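Adenosine monophosphate-protein transferase (Bartonella henselae str. Houston-1, PDB 5NH2) transfers AMP from ATP to tyrosine or threonine residues of host target proteins through its Fic domain, an activity that serves the virulence of this bacterium. Local coordinates at residues R235-A240 / G264-I268; G100-A104 / S190-E195. One frame throughout, in Å; residues are numbered along the deposited sequence.

Contact 1 of 2, residues R235-A240 / G264-I268; sequences RPVMVA and GAYII
Met-238 and Tyr-266 are joined by one of four backbone hydrogen bonds that pair 237-239 with 265-268 as parallel strands, their axes 4.6 Å apart at closest approach and 25° from a common direction. Tyr-266 is paired with Val-237 but bonds to the residues flanking it, which is the parallel pattern: its N gives a bond to Pro-236 O at 2.8 Å, and its O receives Met-238 N at 2.9 Å. Two residues on the pattern repeats, from Ile-268 N to Met-238 O and from Ala-240 N to Ile-268 O, both 2.7 Å long. Weaker CA-H...O contacts, among them Val-237 CA to Tyr-266 O at 3.3 Å, fill in between these bonds.

The apolar side chains divide between the two faces. On one, Met-238 and Ile-267 run side by side in the same direction; with CG set between backbone N and carbonyl carbon (chi1 55°) and the chain extended beyond it, Met-238 brings CE to 3.4 Å from Ile-267 CD1. Ala-240 CB meets the other branch, Ile-267 CG2, at 3.7 Å. On the opposite face Val-237 CG2 approaches Tyr-266 CD2 obliquely, and Val-239 crosses Ile-268 at about a right angle.

Arg-235 contributes by packing: its CD lies against Gly-264 O, and its guanidinium, inclined 39° to the Tyr-266 ring, holds NH1 4.0 Å from the hydroxyl OH, too far for a hydrogen bond.

Strand 237-239 is an outermost strand of the mixed sheet in the intracellular delivery region, classed with OB folds. Helix 212-227 covers the Val-237, Val-239, Tyr-266 and Ile-268 face through Phe-221 and Leu-218, Asp-208 and His-204 bond the backbone of Val-239, and strand 257-262 flanks 265-270 on its other side.

Contact 2 of 2, residues G100-A104 / S190-E195; sequences GWKNA and SVAVAE
Lys-102 and Glu-195 mark the nearest backbone approach, 6.3 Å between their CA atoms, where the irregular segment 100-104 passes a helical turn held by its own bonds from Ala-194 N to Ser-190 O and from Glu-195 N to Val-191 O. No hydrogen bond spans the gap; the contact is mostly side-chain packing, with one backbone oxygen, Ala-194 O, taking part.

Lys-102 has the largest share of the buried surface. Its CG lies beside the backbone N (chi1 -61°), and bends at chi2 and chi3 fold the chain along the helix surface. The methylene CE thereby comes within 3.9 Å of Ala-194 CB, while CD and NZ both approach Val-191 CG1, NZ at 3.9 Å; the lysine and valine side chains cross at about a right angle. The same valine methyl also meets Trp-101 CZ3, obliquely to the indole, at 4.1 Å. Val-191 CG1 is thus shared by the indole CZ3 and by CD and NZ of Lys-102.

The Asn-103 amide faces the helix without bonding to it. Its OD1 lies 3.3 Å from Ala-194 O, a meeting of two acceptors, and ND2 is equally close to that oxygen but badly angled. Glu-195 OE2 is 3.6 Å from Asn-103 OD1, with amide and carboxylate planes 62° apart. These are close polar neighbours at the surface, with no hydrogen bond among them.

Trp-101 makes a cation-pi contact with Arg-98, an ATP-binding residue by similarity. Lys-102 NZ lies near Arg-98 NH1, two positive charges brought together in a way consistent with the border of a pocket for the anionic nucleotide in the Fic domain. The loop leading to helix 109-124 here rests on helix 183-196; Ser-190, whose OG bonds to Met-186 O, touches Asn-148 of helix 133-150.

How the contacts relate
From the N terminus, the chain reaches contact 2 first, at 100-104 in the loop before helix 109-124. It returns to that loop 86 residues later, at 190-195, having passed through a mostly helical stretch without strands that includes helices 133-150 and 157-171. Contact 2 is therefore complete before contact 1 opens at 235-240; the two are in series, neither nested nor crossed. Contact 1 closes a much shorter excursion of 23 residues, 15 of them in strands. Contact 2 ties parts of the Fic domain together, contact 1 two strands of the delivery-region sheet. Their centres are 22 Å apart and their nearest atoms about 11 Å, without touching.

Contact 1 of 2, residues R235-A240 / G264-I268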
loop_
_atom_site.group_PDB
_atom_site.type_symbol
_atom_site.label_atom_id
_atom_site.label_comp_id
_atom_site.label_asym_id
_atom_site.label_seq_id
_atom_site.Cartn_x
_atom_site.Cartn_y
_atom_site.Cartn_z
ATOM N N ARG A 235 10.774 -10.286 3.078
ATOM C CA ARG A 235 10.359 -11.565 3.636
ATOM C C ARG A 235 8.831 -11.651 3.795
ATOM O O ARG A 235 8.153 -10.642 4.062
ATOM C CB ARG A 235 11.026 -11.800 5.004
ATOM C CG ARG A 235 12.515 -11.859 4.928
ATOM C CD ARG A 235 12.892 -13.181 4.357
ATOM N NE ARG A 235 14.326 -13.487 4.417
ATOM C CZ ARG A 235 15.038 -13.646 5.538
ATOM N NH1 ARG A 235 14.481 -13.495 6.754
ATOM N NH2 ARG A 235 16.327 -13.942 5.438
ATOM N N PRO A 236 8.269 -12.857 3.673
ATOM C CA PRO A 236 6.875 -13.061 4.073
ATOM C C PRO A 236 6.709 -12.856 5.574
ATOM O O PRO A 236 7.501 -13.360 6.381
ATOM C CB PRO A 236 6.587 -14.513 3.649
ATOM C CG PRO A 236 7.912 -15.155 3.437
ATOM C CD PRO A 236 8.907 -14.080 3.132
ATOM N N VAL A 237 5.693 -12.066 5.936
ATOM C CA VAL A 237 5.291 -11.790 7.319
ATOM C C VAL A 237 3.776 -11.931 7.369
ATOM O O VAL A 237 3.063 -11.252 6.624
ATOM C CB VAL A 237 5.714 -10.383 7.794
ATOM C CG1 VAL A 237 5.320 -10.130 9.278
ATOM C CG2 VAL A 237 7.228 -10.212 7.605
ATOM N N MET A 238 3.279 -12.856 8.175
ATOM C CA MET A 238 1.842 -13.037 8.210
ATOM C C MET A 238 1.454 -13.627 9.547
ATOM O O MET A 238 2.294 -14.131 10.313
ATOM C CB MET A 238 1.331 -13.928 7.079
ATOM C CG MET A 238 2.009 -15.232 7.058
ATOM S SD MET A 238 1.965 -15.960 5.422
ATOM C CE MET A 238 2.882 -17.439 5.767
ATOM N N VAL A 239 0.167 -13.537 9.814
ATOM C CA VAL A 239 -0.385 -14.057 11.042
ATOM C C VAL A 239 -0.858 -15.465 10.770
ATOM O O VAL A 239 -1.501 -15.721 9.744
ATOM C CB VAL A 239 -1.513 -13.160 11.540
ATOM C CG1 VAL A 239 -2.356 -13.871 12.620
ATOM C CG2 VAL A 239 -0.878 -11.874 12.076
ATOM N N ALA A 240 -0.511 -16.385 11.670
ATOM C CA ALA A 240 -0.915 -17.773 11.528
ATOM C C ALA A 240 -2.409 -17.885 11.253
ATOM O O ALA A 240 -3.224 -17.195 11.874
ATOM C CB ALA A 240 -0.560 -18.536 12.801
ATOM N N GLY A 264 12.251 -19.284 6.383
ATOM C CA GLY A 264 12.515 -17.890 6.111
ATOM C C GLY A 264 11.346 -16.952 6.331
ATOM O O GLY A 264 11.558 -15.744 6.424
ATOM N N ALA A 265 10.120 -17.470 6.393
ATOM C CA ALA A 265 8.941 -16.647 6.628
ATOM C C ALA A 265 8.749 -16.357 8.117
ATOM O O ALA A 265 9.076 -17.181 8.972
ATOM C CB ALA A 265 7.694 -17.351 6.078
ATOM N N TYR A 266 8.152 -15.197 8.425
ATOM C CA TYR A 266 7.719 -14.888 9.797
ATOM C C TYR A 266 6.209 -15.126 9.975
ATOM O O TYR A 266 5.385 -14.493 9.291
ATOM C CB TYR A 266 8.066 -13.448 10.176
ATOM C CG TYR A 266 9.532 -13.173 10.259
ATOM C CD1 TYR A 266 10.271 -13.611 11.340
ATOM C CD2 TYR A 266 10.175 -12.451 9.272
ATOM C CE1 TYR A 266 11.631 -13.353 11.428
ATOM C CE2 TYR A 266 11.522 -12.177 9.352
ATOM C CZ TYR A 266 12.242 -12.639 10.427
ATOM O OH TYR A 266 13.580 -12.382 10.506
ATOM N N ILE A 267 5.859 -16.000 10.930
ATOM C CA ILE A 267 4.490 -16.379 11.284
ATOM C C ILE A 267 4.196 -15.806 12.667
ATOM O O ILE A 267 4.835 -16.206 13.650
ATOM C CB ILE A 267 4.310 -17.913 11.292
ATOM C CG1 ILE A 267 4.965 -18.547 10.063
ATOM C CG2 ILE A 267 2.851 -18.284 11.314
ATOM C CD1 ILE A 267 4.453 -17.963 8.725
ATOM N N ILE A 268 3.221 -14.881 12.768
ATOM C CA ILE A 268 2.858 -14.259 14.047
ATOM C C ILE A 268 1.635 -14.966 14.617
ATOM O O ILE A 268 0.710 -15.325 13.880
ATOM C CB ILE A 268 2.593 -12.741 13.916
ATOM C CG1 ILE A 268 3.675 -12.044 13.080
ATOM C CG2 ILE A 268 2.512 -12.068 15.313
ATOM C CD1 ILE A 268 5.045 -12.376 13.495
#

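Contact 2 of 2, residues G100-A104 / S190-E195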
loop_
_atom_site.group_PDB
_atom_site.type_symbol
_atom_site.label_atom_id
_atom_site.label_comp_id
_atom_site.label_asym_id
_atom_site.label_seq_id
_atom_site.Cartn_x
_atom_site.Cartn_y
_atom_site.Cartn_z
ATOM N N GLY A 100 9.203 -9.621 -18.129
ATOM C CA GLY A 100 9.285 -10.932 -17.485
ATOM C C GLY A 100 8.028 -11.449 -16.804
ATOM O O GLY A 100 7.999 -12.624 -16.415
ATOM N N TRP A 101 6.976 -10.637 -16.698
ATOM C CA TRP A 101 5.928 -10.767 -15.686
ATOM C C TRP A 101 4.744 -11.616 -16.160
ATOM O O TRP A 101 4.840 -12.457 -17.057
ATOM C CB TRP A 101 5.446 -9.385 -15.231
ATOM C CG TRP A 101 6.196 -8.798 -14.043
ATOM C CD1 TRP A 101 6.860 -7.599 -14.013
ATOM C CD2 TRP A 101 6.348 -9.366 -12.717
ATOM N NE1 TRP A 101 7.409 -7.384 -12.765
ATOM C CE2 TRP A 101 7.115 -8.450 -11.954
ATOM C CE3 TRP A 101 5.916 -10.552 -12.105
ATOM C CZ2 TRP A 101 7.462 -8.687 -10.614
ATOM C CZ3 TRP A 101 6.258 -10.781 -10.772
ATOM C CH2 TRP A 101 7.025 -9.853 -10.047
ATOM N N LYS A 102 3.612 -11.406 -15.501
ATOM C CA LYS A 102 2.410 -12.224 -15.546
ATOM C C LYS A 102 1.664 -12.032 -16.861
ATOM O O LYS A 102 2.274 -11.780 -17.905
ATOM C CB LYS A 102 1.492 -11.880 -14.361
ATOM C CG LYS A 102 2.106 -12.119 -12.976
ATOM C CD LYS A 102 2.454 -10.814 -12.273
ATOM C CE LYS A 102 1.251 -10.146 -11.647
ATOM N NZ LYS A 102 1.716 -9.341 -10.490
ATOM N N ASN A 103 0.363 -12.298 -16.832
ATOM C CA ASN A 103 -0.579 -12.038 -17.919
ATOM C C ASN A 103 -0.700 -10.551 -18.259
ATOM O O ASN A 103 -1.363 -10.152 -19.216
ATOM C CB ASN A 103 -1.923 -12.648 -17.518
ATOM C CG ASN A 103 -1.738 -13.917 -16.703
ATOM O OD1 ASN A 103 -0.770 -14.027 -15.949
ATOM N ND2 ASN A 103 -2.642 -14.888 -16.868
ATOM N N ALA A 104 -0.027 -9.732 -17.488
ATOM C CA ALA A 104 0.076 -8.296 -17.697
ATOM C C ALA A 104 -1.265 -7.567 -17.606
ATOM O O ALA A 104 -2.242 -8.072 -17.036
ATOM C CB ALA A 104 0.776 -8.105 -19.030
ATOM N N SER A 190 -0.537 -11.202 -5.173
ATOM C CA SER A 190 -0.983 -10.772 -6.497
ATOM C C SER A 190 -0.695 -11.830 -7.550
ATOM O O SER A 190 -1.545 -12.099 -8.405
ATOM C CB SER A 190 -0.291 -9.462 -6.925
ATOM O OG SER A 190 -0.357 -8.495 -5.899
ATOM N N VAL A 191 0.510 -12.424 -7.535
ATOM C CA VAL A 191 0.756 -13.376 -8.608
ATOM C C VAL A 191 0.004 -14.675 -8.356
ATOM O O VAL A 191 -0.358 -15.379 -9.317
ATOM C CB VAL A 191 2.261 -13.625 -8.906
ATOM C CG1 VAL A 191 3.173 -12.412 -8.581
ATOM C CG2 VAL A 191 2.772 -15.004 -8.437
ATOM N N ALA A 192 -0.283 -15.019 -7.092
ATOM C CA ALA A 192 -1.190 -16.152 -6.891
ATOM C C ALA A 192 -2.509 -15.883 -7.607
ATOM O O ALA A 192 -3.003 -16.746 -8.335
ATOM C CB ALA A 192 -1.417 -16.445 -5.408
ATOM N N VAL A 193 -3.038 -14.648 -7.506
ATOM C CA VAL A 193 -4.261 -14.348 -8.258
ATOM C C VAL A 193 -4.017 -14.469 -9.762
ATOM O O VAL A 193 -4.721 -15.191 -10.474
ATOM C CB VAL A 193 -4.797 -12.939 -7.943
ATOM C CG1 VAL A 193 -6.075 -12.747 -8.764
ATOM C CG2 VAL A 193 -5.093 -12.740 -6.473
ATOM N N ALA A 194 -3.063 -13.680 -10.273
ATOM C CA ALA A 194 -2.963 -13.440 -11.705
ATOM C C ALA A 194 -2.446 -14.660 -12.440
ATOM O O ALA A 194 -2.853 -14.922 -13.567
ATOM C CB ALA A 194 -2.052 -12.243 -11.996
ATOM N N GLU A 195 -1.588 -15.431 -11.805
ATOM C CA GLU A 195 -0.951 -16.591 -12.415
ATOM C C GLU A 195 -1.699 -17.893 -12.108
ATOM O O GLU A 195 -1.851 -18.729 -13.012
ATOM C CB GLU A 195 0.532 -16.669 -12.007
ATOM C CG GLU A 195 1.347 -17.757 -12.689
ATOM C CD GLU A 195 1.511 -17.555 -14.200
ATOM O OE1 GLU A 195 1.569 -18.572 -14.933
ATOM O OE2 GLU A 195 1.583 -16.385 -14.646
#